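Local atomic coordinates of mandelate racemase / muconate lactonizing enzyme, C-terminal domain protein (Labrenzia alexandrii, PDB entry 4E5T), a protein that probably works as a magnesium-dependent enzyme of the mandelate racemase and muconate lactonizing enzyme family, with its substrate and exact reaction not established. Residues A[2-7]-A[27-32]; A[6-11]-A[381-386]; A[150-155]-A[194-199]. All coordinates share one frame; numbering follows the deposited sequence.

Contact 1. Residues A[2-7]-A[27-32]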
ATOM      1  N   MET A   2      21.128 -47.897   3.250  1.00 54.94           N
ATOM      2  CA  MET A   2      20.377 -47.748   2.001  1.00 61.74           C
ATOM      3  C   MET A   2      20.960 -46.659   1.098  1.00 61.40           C
ATOM      4  O   MET A   2      21.151 -45.523   1.523  1.00 67.02           O
ATOM      5  CB  MET A   2      18.893 -47.451   2.268  1.00 58.55           C
ATOM      6  CG  MET A   2      18.004 -47.768   1.062  1.00 65.36           C
ATOM      7  SD  MET A   2      16.217 -47.476   1.197  1.00 59.54           S
ATOM      8  CE  MET A   2      15.816 -48.258   2.752  1.00 50.40           C
ATOM      9  N   ARG A   3      21.237 -47.003  -0.153  1.00 51.01           N
ATOM     10  CA  ARG A   3      21.782 -46.034  -1.092  1.00 48.37           C
ATOM     11  C   ARG A   3      21.288 -46.243  -2.529  1.00 47.79           C
ATOM     12  O   ARG A   3      21.204 -47.368  -3.012  1.00 53.40           O
ATOM     13  CB  ARG A   3      23.314 -46.015  -1.026  1.00 55.29           C
ATOM     14  CG  ARG A   3      23.970 -47.330  -0.634  1.00 73.45           C
ATOM     15  CD  ARG A   3      25.443 -47.365  -1.062  1.00 91.65           C
ATOM     16  NE  ARG A   3      25.590 -47.049  -2.485  1.00105.88           N
ATOM     17  CZ  ARG A   3      26.739 -47.076  -3.155  1.00106.53           C
ATOM     18  NH1 ARG A   3      27.864 -47.417  -2.532  1.00110.02           N
ATOM     19  NH2 ARG A   3      26.757 -46.766  -4.451  1.00 94.53           N
ATOM     20  N   LEU A   4      20.937 -45.154  -3.203  1.00 42.02           N
ATOM     21  CA  LEU A   4      20.537 -45.230  -4.604  1.00 41.32           C
ATOM     22  C   LEU A   4      21.762 -45.584  -5.427  1.00 42.45           C
ATOM     23  O   LEU A   4      22.867 -45.046  -5.199  1.00 32.57           O
ATOM     24  CB  LEU A   4      19.960 -43.900  -5.083  1.00 44.77           C
ATOM     25  CG  LEU A   4      18.738 -43.461  -4.290  1.00 44.14           C
ATOM     26  CD1 LEU A   4      18.201 -42.158  -4.812  1.00 32.33           C
ATOM     27  CD2 LEU A   4      17.691 -44.545  -4.393  1.00 54.72           C
ATOM     28  N   SER A   5      21.560 -46.470  -6.396  1.00 34.37           N
ATOM     29  CA  SER A   5      22.678 -47.081  -7.091  1.00 35.43           C
ATOM     30  C   SER A   5      22.607 -46.889  -8.595  1.00 36.30           C
ATOM     31  O   SER A   5      23.618 -46.642  -9.259  1.00 31.93           O
ATOM     32  CB  SER A   5      22.707 -48.575  -6.776  1.00 27.31           C
ATOM     33  OG  SER A   5      24.011 -48.976  -6.440  1.00 47.64           O
ATOM     34  N   ASP A   6      21.397 -47.007  -9.125  1.00 37.19           N
ATOM     35  CA  ASP A   6      21.215 -47.142 -10.557  1.00 45.40           C
ATOM     36  C   ASP A   6      19.947 -46.460 -11.016  1.00 46.91           C
ATOM     37  O   ASP A   6      18.931 -46.438 -10.310  1.00 43.36           O
ATOM     38  CB  ASP A   6      21.172 -48.617 -10.954  1.00 59.63           C
ATOM     39  CG  ASP A   6      22.548 -49.240 -11.028  1.00 83.33           C
ATOM     40  OD1 ASP A   6      23.386 -48.729 -11.808  1.00 93.81           O
ATOM     41  OD2 ASP A   6      22.791 -50.235 -10.304  1.00 85.30           O
ATOM     42  N   ILE A   7      20.032 -45.898 -12.216  1.00 39.66           N
ATOM     43  CA  ILE A   7      18.906 -45.272 -12.866  1.00 29.20           C
ATOM     44  C   ILE A   7      18.747 -45.879 -14.265  1.00 31.33           C
ATOM     45  O   ILE A   7      19.734 -46.199 -14.943  1.00 20.72           O
ATOM     46  CB  ILE A   7      19.066 -43.727 -12.923  1.00 39.25           C
ATOM     47  CG1 ILE A   7      17.844 -43.083 -13.596  1.00 38.14           C
ATOM     48  CG2 ILE A   7      20.358 -43.330 -13.627  1.00 17.77           C
ATOM     49  CD1 ILE A   7      17.871 -41.566 -13.628  1.00 31.51           C
ATOM     50  N   VAL A  27      11.379 -42.506 -15.173  1.00 24.30           N
ATOM     51  CA  VAL A  27      12.645 -42.874 -14.554  1.00 25.56           C
ATOM     52  C   VAL A  27      12.476 -44.114 -13.664  1.00 33.93           C
ATOM     53  O   VAL A  27      11.413 -44.330 -13.067  1.00 36.18           O
ATOM     54  CB  VAL A  27      13.278 -41.698 -13.741  1.00 30.15           C
ATOM     55  CG1 VAL A  27      13.604 -40.538 -14.642  1.00 31.10           C
ATOM     56  CG2 VAL A  27      12.371 -41.244 -12.623  1.00 14.80           C
ATOM     57  N   LYS A  28      13.530 -44.922 -13.586  1.00 36.57           N
ATOM     58  CA  LYS A  28      13.579 -46.086 -12.693  1.00 34.15           C
ATOM     59  C   LYS A  28      14.792 -45.986 -11.740  1.00 34.05           C
ATOM     60  O   LYS A  28      15.932 -46.074 -12.182  1.00 44.45           O
ATOM     61  CB  LYS A  28      13.654 -47.369 -13.538  1.00 28.05           C
ATOM     62  CG  LYS A  28      13.431 -48.669 -12.785  1.00 31.54           C
ATOM     63  CD  LYS A  28      14.651 -49.549 -12.885  1.00 33.25           C
ATOM     64  CE  LYS A  28      14.291 -51.019 -12.963  1.00 29.72           C
ATOM     65  NZ  LYS A  28      15.077 -51.715 -14.029  1.00 34.35           N
ATOM     66  N   LEU A  29      14.559 -45.787 -10.445  1.00 27.76           N
ATOM     67  CA  LEU A  29      15.667 -45.725  -9.476  1.00 27.40           C
ATOM     68  C   LEU A  29      15.848 -47.038  -8.730  1.00 35.32           C
ATOM     69  O   LEU A  29      14.887 -47.611  -8.223  1.00 43.92           O
ATOM     70  CB  LEU A  29      15.448 -44.620  -8.448  1.00 22.56           C
ATOM     71  CG  LEU A  29      15.391 -43.165  -8.895  1.00 24.93           C
ATOM     72  CD1 LEU A  29      15.738 -42.292  -7.717  1.00 23.80           C
ATOM     73  CD2 LEU A  29      16.357 -42.933 -10.018  1.00 30.49           C
ATOM     74  N   VAL A  30      17.080 -47.519  -8.652  1.00 29.69           N
ATOM     75  CA  VAL A  30      17.327 -48.774  -7.952  1.00 30.20           C
ATOM     76  C   VAL A  30      18.343 -48.627  -6.838  1.00 33.92           C
ATOM     77  O   VAL A  30      19.470 -48.196  -7.075  1.00 31.46           O
ATOM     78  CB  VAL A  30      17.867 -49.852  -8.889  1.00 31.79           C
ATOM     79  CG1 VAL A  30      17.839 -51.193  -8.182  1.00 38.90           C
ATOM     80  CG2 VAL A  30      17.057 -49.905 -10.167  1.00 28.06           C
ATOM     81  N   THR A  31      17.940 -48.998  -5.626  1.00 34.98           N
ATOM     82  CA  THR A  31      18.867 -49.106  -4.506  1.00 35.63           C
ATOM     83  C   THR A  31      19.798 -50.323  -4.645  1.00 44.55           C
ATOM     84  O   THR A  31      19.544 -51.262  -5.411  1.00 48.19           O
ATOM     85  CB  THR A  31      18.123 -49.279  -3.194  1.00 39.56           C
ATOM     86  OG1 THR A  31      17.287 -50.435  -3.294  1.00 53.46           O
ATOM     87  CG2 THR A  31      17.260 -48.070  -2.886  1.00 32.09           C
ATOM     88  N   ALA A  32      20.862 -50.300  -3.858  1.00 42.26           N
ATOM     89  CA  ALA A  32      21.893 -51.325  -3.870  1.00 37.83           C
ATOM     90  C   ALA A  32      21.363 -52.701  -3.488  1.00 44.36           C
ATOM     91  O   ALA A  32      21.936 -53.732  -3.838  1.00 38.28           O
ATOM     92  CB  ALA A  32      22.983 -50.916  -2.912  1.00 30.02           C
TER
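Val30 O is held by two backbone N-H groups, those of Ser5 and Asp6, both approaching in its carbonyl plane. The bond from Ser5 N to Val30 O spans 2.8 Å and that from Asp6 N to Val30 O 3.1 Å, each bent to 144° at the hydrogen. Two residues of strand 4-7 thus face one of strand 27-31, a classic beta bulge that shifts the antiparallel register between the Leu4-Thr31 and Asp6-Val30 pairs. Val30 N answers with the straightest bond, 159°, to Asp6 O at 2.7 Å. Beyond the bulge, Ala32 N donates to Arg3 O nearly along the C=O axis. The hairpin belongs to the N-terminal domain of an enolase-superfamily protein, and one face of it is apolar. There Ile7 and Leu29 run alongside each other in the same direction, CG1 of Ile7 3.9 Å from CD2 of Leu29. Leu4 crosses Leu29 obliquely and brings its CD1 within 3.8 Å of CD1 of Leu29, while its other branch, CD2, meets the methyl CG2 of Thr31. Thr31 sends OG1 to Ile35 O instead. Phe59 of helix 48-63 covers Leu4, Ile7 and Leu29, and helix 89-110 adds Leu98, Ala101, Cys102 and Ile105.

Contact 2. Residues A[6-11]-A[381-386]; sequences DIETFV and VARANP
The ionic part is a side-on grip, in which Arg383 offers NE and NH1, one to each carboxylate oxygen of Glu8. NH1 of Arg383 lies 2.6 Å from OE1 of Glu8, on the syn lone pair of that oxygen. The second bond is longer, 3.3 Å from NE of Arg383 to OE2 of Glu8, but straight at 164°. It reaches OE2 from above the carboxylate plane, and the two planes are turned 37° against each other. Glu8 arrives extended, with CG anti to the backbone N; Arg383 is extended from CG to NE, and the two chains cross at about a right angle. The packing part centres on Phe10. CE2 of Phe10 lies over one face of the guanidinium, offset toward its rim, with the planes inclined 52°. The apolar contact is that of CD2 of Phe10 with the methyl CB of Ala382 of helix 379-383, 3.9 Å away. Within 381-386, ND2 of Asn385 folds back to donate to Val381 O at 2.6 Å. After the barrel, the chain thus returns to pack segment 381-386 against strand 4-13 of the N-terminal domain. NH1 of Arg383 also forms a salt bridge with Glu379, so the guanidinium balances two carboxylates, which probably helps both Glu8 and Glu379 to stay ionised side by side.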
ATOM      1  N   ASP A   6      21.397 -47.007  -9.125  1.00 37.19           N
ATOM      2  CA  ASP A   6      21.215 -47.142 -10.557  1.00 45.40           C
ATOM      3  C   ASP A   6      19.947 -46.460 -11.016  1.00 46.91           C
ATOM      4  O   ASP A   6      18.931 -46.438 -10.310  1.00 43.36           O
ATOM      5  CB  ASP A   6      21.172 -48.617 -10.954  1.00 59.63           C
ATOM      6  CG  ASP A   6      22.548 -49.240 -11.028  1.00 83.33           C
ATOM      7  OD1 ASP A   6      23.386 -48.729 -11.808  1.00 93.81           O
ATOM      8  OD2 ASP A   6      22.791 -50.235 -10.304  1.00 85.30           O
ATOM      9  N   ILE A   7      20.032 -45.898 -12.216  1.00 39.66           N
ATOM     10  CA  ILE A   7      18.906 -45.272 -12.866  1.00 29.20           C
ATOM     11  C   ILE A   7      18.747 -45.879 -14.265  1.00 31.33           C
ATOM     12  O   ILE A   7      19.734 -46.199 -14.943  1.00 20.72           O
ATOM     13  CB  ILE A   7      19.066 -43.727 -12.923  1.00 39.25           C
ATOM     14  CG1 ILE A   7      17.844 -43.083 -13.596  1.00 38.14           C
ATOM     15  CG2 ILE A   7      20.358 -43.330 -13.627  1.00 17.77           C
ATOM     16  CD1 ILE A   7      17.871 -41.566 -13.628  1.00 31.51           C
ATOM     17  N   GLU A   8      17.498 -46.101 -14.663  1.00 33.34           N
ATOM     18  CA  GLU A   8      17.186 -46.307 -16.064  1.00 41.15           C
ATOM     19  C   GLU A   8      16.164 -45.227 -16.430  1.00 41.86           C
ATOM     20  O   GLU A   8      15.351 -44.834 -15.596  1.00 45.49           O
ATOM     21  CB  GLU A   8      16.661 -47.727 -16.351  1.00 36.99           C
ATOM     22  CG  GLU A   8      16.385 -47.966 -17.841  1.00 45.97           C
ATOM     23  CD  GLU A   8      15.983 -49.397 -18.206  1.00 61.67           C
ATOM     24  OE1 GLU A   8      15.388 -50.104 -17.351  1.00 68.25           O
ATOM     25  OE2 GLU A   8      16.265 -49.809 -19.364  1.00 57.09           O
ATOM     26  N   THR A   9      16.242 -44.713 -17.656  1.00 33.59           N
ATOM     27  CA  THR A   9      15.238 -43.778 -18.151  1.00 29.00           C
ATOM     28  C   THR A   9      14.492 -44.422 -19.297  1.00 34.09           C
ATOM     29  O   THR A   9      15.005 -45.308 -19.979  1.00 31.28           O
ATOM     30  CB  THR A   9      15.832 -42.417 -18.629  1.00 26.53           C
ATOM     31  OG1 THR A   9      16.893 -42.639 -19.572  1.00 33.05           O
ATOM     32  CG2 THR A   9      16.349 -41.602 -17.458  1.00 20.96           C
ATOM     33  N   PHE A  10      13.263 -43.966 -19.486  1.00 37.13           N
ATOM     34  CA  PHE A  10      12.398 -44.467 -20.536  1.00 33.86           C
ATOM     35  C   PHE A  10      11.748 -43.269 -21.204  1.00 32.19           C
ATOM     36  O   PHE A  10      11.165 -42.410 -20.542  1.00 37.27           O
ATOM     37  CB  PHE A  10      11.301 -45.356 -19.952  1.00 40.31           C
ATOM     38  CG  PHE A  10      11.807 -46.454 -19.053  1.00 42.07           C
ATOM     39  CD1 PHE A  10      12.277 -46.171 -17.772  1.00 42.26           C
ATOM     40  CD2 PHE A  10      11.778 -47.773 -19.476  1.00 33.33           C
ATOM     41  CE1 PHE A  10      12.734 -47.169 -16.951  1.00 43.13           C
ATOM     42  CE2 PHE A  10      12.226 -48.782 -18.649  1.00 38.84           C
ATOM     43  CZ  PHE A  10      12.705 -48.483 -17.390  1.00 46.17           C
ATOM     44  N   VAL A  11      11.874 -43.197 -22.516  1.00 27.31           N
ATOM     45  CA  VAL A  11      11.144 -42.237 -23.288  1.00 19.28           C
ATOM     46  C   VAL A  11      10.119 -43.046 -24.047  1.00 35.02           C
ATOM     47  O   VAL A  11      10.475 -43.896 -24.853  1.00 48.89           O
ATOM     48  CB  VAL A  11      12.078 -41.501 -24.237  1.00 35.81           C
ATOM     49  CG1 VAL A  11      11.316 -40.420 -25.022  1.00 28.52           C
ATOM     50  CG2 VAL A  11      13.264 -40.910 -23.444  1.00 27.87           C
ATOM     51  N   VAL A 381       6.285 -53.016 -21.221  1.00 49.52           N
ATOM     52  CA  VAL A 381       5.398 -52.190 -22.029  1.00 47.96           C
ATOM     53  C   VAL A 381       6.059 -50.858 -22.345  1.00 45.12           C
ATOM     54  O   VAL A 381       5.936 -50.351 -23.458  1.00 43.84           O
ATOM     55  CB  VAL A 381       4.032 -51.981 -21.355  1.00 40.01           C
ATOM     56  CG1 VAL A 381       3.270 -50.849 -22.012  1.00 30.16           C
ATOM     57  CG2 VAL A 381       3.240 -53.255 -21.435  1.00 35.36           C
ATOM     58  N   ALA A 382       6.794 -50.316 -21.378  1.00 45.90           N
ATOM     59  CA  ALA A 382       7.493 -49.046 -21.580  1.00 37.28           C
ATOM     60  C   ALA A 382       8.622 -49.142 -22.601  1.00 34.04           C
ATOM     61  O   ALA A 382       8.761 -48.253 -23.418  1.00 34.12           O
ATOM     62  CB  ALA A 382       7.999 -48.474 -20.268  1.00 28.40           C
ATOM     63  N   ARG A 383       9.423 -50.206 -22.567  1.00 34.24           N
ATOM     64  CA  ARG A 383      10.522 -50.329 -23.535  1.00 33.35           C
ATOM     65  C   ARG A 383      10.020 -50.660 -24.931  1.00 37.52           C
ATOM     66  O   ARG A 383      10.688 -50.377 -25.930  1.00 39.20           O
ATOM     67  CB  ARG A 383      11.536 -51.399 -23.125  1.00 32.45           C
ATOM     68  CG  ARG A 383      12.131 -51.223 -21.768  1.00 39.79           C
ATOM     69  CD  ARG A 383      13.328 -52.131 -21.560  1.00 49.99           C
ATOM     70  NE  ARG A 383      13.890 -51.894 -20.237  1.00 56.58           N
ATOM     71  CZ  ARG A 383      13.482 -52.507 -19.134  1.00 59.71           C
ATOM     72  NH1 ARG A 383      14.041 -52.199 -17.967  1.00 58.82           N
ATOM     73  NH2 ARG A 383      12.516 -53.427 -19.202  1.00 55.05           N
ATOM     74  N   ALA A 384       8.847 -51.277 -24.997  1.00 45.77           N
ATOM     75  CA  ALA A 384       8.337 -51.795 -26.255  1.00 47.09           C
ATOM     76  C   ALA A 384       7.737 -50.668 -27.072  1.00 47.42           C
ATOM     77  O   ALA A 384       7.378 -50.864 -28.224  1.00 56.00           O
ATOM     78  CB  ALA A 384       7.310 -52.869 -25.995  1.00 30.78           C
ATOM     79  N   ASN A 385       7.635 -49.487 -26.465  1.00 44.95           N
ATOM     80  CA  ASN A 385       7.006 -48.328 -27.091  1.00 41.43           C
ATOM     81  C   ASN A 385       7.896 -47.090 -27.157  1.00 46.56           C
ATOM     82  O   ASN A 385       7.586 -46.078 -26.519  1.00 52.34           O
ATOM     83  CB  ASN A 385       5.738 -47.955 -26.332  1.00 38.99           C
ATOM     84  CG  ASN A 385       4.635 -48.961 -26.515  1.00 44.30           C
ATOM     85  OD1 ASN A 385       3.742 -48.762 -27.331  1.00 54.16           O
ATOM     86  ND2 ASN A 385       4.693 -50.055 -25.759  1.00 34.48           N
ATOM     87  N   PRO A 386       8.976 -47.146 -27.959  1.00 40.47           N
ATOM     88  CA  PRO A 386       9.911 -46.024 -28.084  1.00 44.71           C
ATOM     89  C   PRO A 386       9.222 -44.784 -28.672  1.00 49.55           C
ATOM     90  O   PRO A 386       8.172 -44.897 -29.305  1.00 42.88           O
ATOM     91  CB  PRO A 386      10.934 -46.561 -29.081  1.00 38.93           C
ATOM     92  CG  PRO A 386      10.124 -47.411 -29.962  1.00 33.13           C
ATOM     93  CD  PRO A 386       9.193 -48.132 -29.028  1.00 34.63           C
TER

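Contact 3. Residues A[150-155]-A[194-199]; sequences NDADMA and SEAFCK
The bump is the ring of Phe197, which projects from helix 188-205 into a notch formed by the first turn of helix 152-165 and the chain leading into it. With chi1 at -95° the ring swings across to the other segment, so that its flanks and its tip all find partners there. On one flank CD1 touches Ala152, 3.5 Å from its CA and 3.6 Å from its CB. On the other flank CE2 meets the methyl of Ala155, 3.6 Å from its CB, three residues further along the helix. The tip, CZ, reaches the peptide between Asn150 and Asp151, lying 3.8 Å from Asn150 C; that carbon meets the rim of the ring almost level with it, whereas the methyl of Ala155 approaches obliquely. Ala152 is the return bump: its CB settles against the backbone of Ala196, the residue before Phe197, 3.6 Å from Ala196 O, with the methyl of Ala196 beside it at 4.0 Å from CB to CB. The small side chains of Ala152, Ala155 and Ala196 let the helices approach closely, CA of Ala152 being 4.4 Å from CA of Phe197. Ala155 also packs on Ile201, and Pro174 adds to the surroundings of Phe197. These helices follow the strands 126-131 and 169-172, so the contact joins successive outer helices of the TIM-type barrel. The turn that shapes the notch is fixed by its N-cap, Asp151, whose OD1 accepts from Met154 N at 2.7 Å, nearly along its C-O axis. The packing of Phe197 and the alanines is hydrophobic, but OD1 of Asp153 adds a polar tie to NE2 of Gln200 on helix 188-205; the Asp151 carboxylate probably gains stability from the positive end of the helix dipole.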
ATOM      1  N   ASN A 150     -14.571 -26.971 -31.223  1.00 49.50           N
ATOM      2  CA  ASN A 150     -14.910 -25.739 -31.938  1.00 54.43           C
ATOM      3  C   ASN A 150     -16.394 -25.438 -32.058  1.00 64.19           C
ATOM      4  O   ASN A 150     -16.772 -24.332 -32.425  1.00 61.28           O
ATOM      5  CB  ASN A 150     -14.290 -25.727 -33.342  1.00 52.78           C
ATOM      6  CG  ASN A 150     -14.792 -26.860 -34.218  1.00 60.33           C
ATOM      7  OD1 ASN A 150     -15.857 -27.423 -33.987  1.00 63.42           O
ATOM      8  ND2 ASN A 150     -14.012 -27.207 -35.228  1.00 62.19           N
ATOM      9  N   ASP A 151     -17.229 -26.432 -31.786  1.00 71.73           N
ATOM     10  CA  ASP A 151     -18.673 -26.266 -31.907  1.00 69.14           C
ATOM     11  C   ASP A 151     -19.370 -26.518 -30.576  1.00 60.15           C
ATOM     12  O   ASP A 151     -19.382 -27.644 -30.090  1.00 64.44           O
ATOM     13  CB  ASP A 151     -19.238 -27.203 -32.983  1.00 70.89           C
ATOM     14  CG  ASP A 151     -20.750 -27.239 -32.980  1.00 74.26           C
ATOM     15  OD1 ASP A 151     -21.322 -27.997 -32.168  1.00 75.71           O
ATOM     16  OD2 ASP A 151     -21.369 -26.505 -33.779  1.00 77.04           O
ATOM     17  N   ALA A 152     -19.963 -25.471 -30.006  1.00 56.51           N
ATOM     18  CA  ALA A 152     -20.614 -25.554 -28.695  1.00 57.73           C
ATOM     19  C   ALA A 152     -21.563 -26.751 -28.517  1.00 58.64           C
ATOM     20  O   ALA A 152     -21.531 -27.430 -27.486  1.00 57.92           O
ATOM     21  CB  ALA A 152     -21.330 -24.254 -28.370  1.00 30.69           C
ATOM     22  N   ASP A 153     -22.398 -27.022 -29.515  1.00 55.83           N
ATOM     23  CA  ASP A 153     -23.374 -28.089 -29.358  1.00 53.23           C
ATOM     24  C   ASP A 153     -22.703 -29.460 -29.271  1.00 59.00           C
ATOM     25  O   ASP A 153     -23.078 -30.279 -28.436  1.00 66.52           O
ATOM     26  CB  ASP A 153     -24.452 -28.029 -30.441  1.00 54.68           C
ATOM     27  CG  ASP A 153     -25.329 -26.782 -30.325  1.00 65.16           C
ATOM     28  OD1 ASP A 153     -25.432 -26.238 -29.206  1.00 73.50           O
ATOM     29  OD2 ASP A 153     -25.920 -26.347 -31.340  1.00 60.41           O
ATOM     30  N   MET A 154     -21.684 -29.698 -30.089  1.00 55.01           N
ATOM     31  CA  MET A 154     -20.978 -30.979 -30.044  1.00 62.70           C
ATOM     32  C   MET A 154     -20.196 -31.180 -28.744  1.00 66.43           C
ATOM     33  O   MET A 154     -19.957 -32.313 -28.311  1.00 67.11           O
ATOM     34  CB  MET A 154     -20.051 -31.138 -31.250  1.00 63.33           C
ATOM     35  CG  MET A 154     -20.743 -31.614 -32.519  1.00 52.32           C
ATOM     36  SD  MET A 154     -19.525 -31.698 -33.825  1.00 75.12           S
ATOM     37  CE  MET A 154     -18.843 -33.319 -33.522  1.00 64.18           C
ATOM     38  N   ALA A 155     -19.795 -30.077 -28.126  1.00 63.16           N
ATOM     39  CA  ALA A 155     -19.097 -30.147 -26.855  1.00 56.88           C
ATOM     40  C   ALA A 155     -20.107 -30.468 -25.775  1.00 53.30           C
ATOM     41  O   ALA A 155     -19.802 -31.169 -24.811  1.00 47.15           O
ATOM     42  CB  ALA A 155     -18.404 -28.840 -26.560  1.00 49.32           C
ATOM     43  N   SER A 194     -16.798 -18.851 -26.751  1.00 38.21           N
ATOM     44  CA  SER A 194     -16.576 -19.159 -25.344  1.00 33.54           C
ATOM     45  C   SER A 194     -17.868 -19.187 -24.545  1.00 40.84           C
ATOM     46  O   SER A 194     -18.173 -20.182 -23.899  1.00 53.13           O
ATOM     47  CB  SER A 194     -15.590 -18.168 -24.731  1.00 37.78           C
ATOM     48  OG  SER A 194     -14.258 -18.537 -25.046  1.00 42.79           O
ATOM     49  N   GLU A 195     -18.644 -18.115 -24.611  1.00 35.30           N
ATOM     50  CA  GLU A 195     -19.905 -18.083 -23.894  1.00 41.12           C
ATOM     51  C   GLU A 195     -20.920 -19.072 -24.479  1.00 45.70           C
ATOM     52  O   GLU A 195     -21.784 -19.595 -23.765  1.00 38.87           O
ATOM     53  CB  GLU A 195     -20.472 -16.672 -23.878  1.00 41.92           C
ATOM     54  CG  GLU A 195     -21.855 -16.562 -23.273  1.00 38.27           C
ATOM     55  CD  GLU A 195     -22.322 -15.138 -23.245  1.00 51.71           C
ATOM     56  OE1 GLU A 195     -21.635 -14.277 -23.835  1.00 58.34           O
ATOM     57  OE2 GLU A 195     -23.366 -14.868 -22.629  1.00 56.59           O
ATOM     58  N   ALA A 196     -20.817 -19.336 -25.776  1.00 44.00           N
ATOM     59  CA  ALA A 196     -21.693 -20.326 -26.384  1.00 51.54           C
ATOM     60  C   ALA A 196     -21.398 -21.704 -25.790  1.00 56.33           C
ATOM     61  O   ALA A 196     -22.322 -22.465 -25.466  1.00 54.56           O
ATOM     62  CB  ALA A 196     -21.533 -20.337 -27.884  1.00 29.71           C
ATOM     63  N   PHE A 197     -20.109 -22.012 -25.632  1.00 48.33           N
ATOM     64  CA  PHE A 197     -19.696 -23.266 -25.018  1.00 45.47           C
ATOM     65  C   PHE A 197     -20.249 -23.342 -23.603  1.00 51.76           C
ATOM     66  O   PHE A 197     -20.851 -24.343 -23.211  1.00 53.99           O
ATOM     67  CB  PHE A 197     -18.176 -23.389 -24.992  1.00 41.82           C
ATOM     68  CG  PHE A 197     -17.597 -24.165 -26.152  1.00 40.79           C
ATOM     69  CD1 PHE A 197     -17.848 -23.788 -27.455  1.00 32.95           C
ATOM     70  CD2 PHE A 197     -16.769 -25.255 -25.930  1.00 43.96           C
ATOM     71  CE1 PHE A 197     -17.302 -24.490 -28.517  1.00 34.59           C
ATOM     72  CE2 PHE A 197     -16.224 -25.957 -26.989  1.00 37.66           C
ATOM     73  CZ  PHE A 197     -16.494 -25.569 -28.287  1.00 33.76           C
ATOM     74  N   CYS A 198     -20.075 -22.270 -22.842  1.00 45.18           N
ATOM     75  CA  CYS A 198     -20.586 -22.255 -21.480  1.00 49.94           C
ATOM     76  C   CYS A 198     -22.100 -22.425 -21.399  1.00 54.48           C
ATOM     77  O   CYS A 198     -22.585 -23.240 -20.622  1.00 54.81           O
ATOM     78  CB  CYS A 198     -20.140 -20.995 -20.746  1.00 49.81           C
ATOM     79  SG  CYS A 198     -18.392 -21.032 -20.296  1.00 44.03           S
ATOM     80  N   LYS A 199     -22.836 -21.672 -22.213  1.00 60.37           N
ATOM     81  CA  LYS A 199     -24.301 -21.709 -22.190  1.00 63.78           C
ATOM     82  C   LYS A 199     -24.877 -23.095 -22.506  1.00 56.06           C
ATOM     83  O   LYS A 199     -25.712 -23.607 -21.757  1.00 50.02           O
ATOM     84  CB  LYS A 199     -24.884 -20.657 -23.142  1.00 66.09           C
ATOM     85  CG  LYS A 199     -26.395 -20.468 -23.027  1.00 70.26           C
ATOM     86  CD  LYS A 199     -26.924 -19.387 -23.980  1.00 77.71           C
ATOM     87  CE  LYS A 199     -26.578 -19.664 -25.456  1.00 79.93           C
ATOM     88  NZ  LYS A 199     -27.440 -20.690 -26.115  1.00 74.93           N
TER

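Contacts 1 and 2 share Asp6 and Ile7 and run on along strand 4-13, with centres 15 Å apart. They meet chiefly at Lys28: its N lies 2.7 Å from Glu8 O, a probable hydrogen bond, and its CB packs 3.5 Å from CE1 of Phe10. Lys28 NZ also lies 4.1 Å from NH1 of Arg383, like charges near the carboxylates of Glu8 and Glu379, with which Lys28 makes long, weak ion pairs. Contact 3 belongs to the barrel, on the other side of the chain's centre from contact 1, with about 49 Å between their centres and 40 Å from contact 2. The magnesium site, with Glu240 and Glu266, is formed by the barrel and includes no residue of the three contacts.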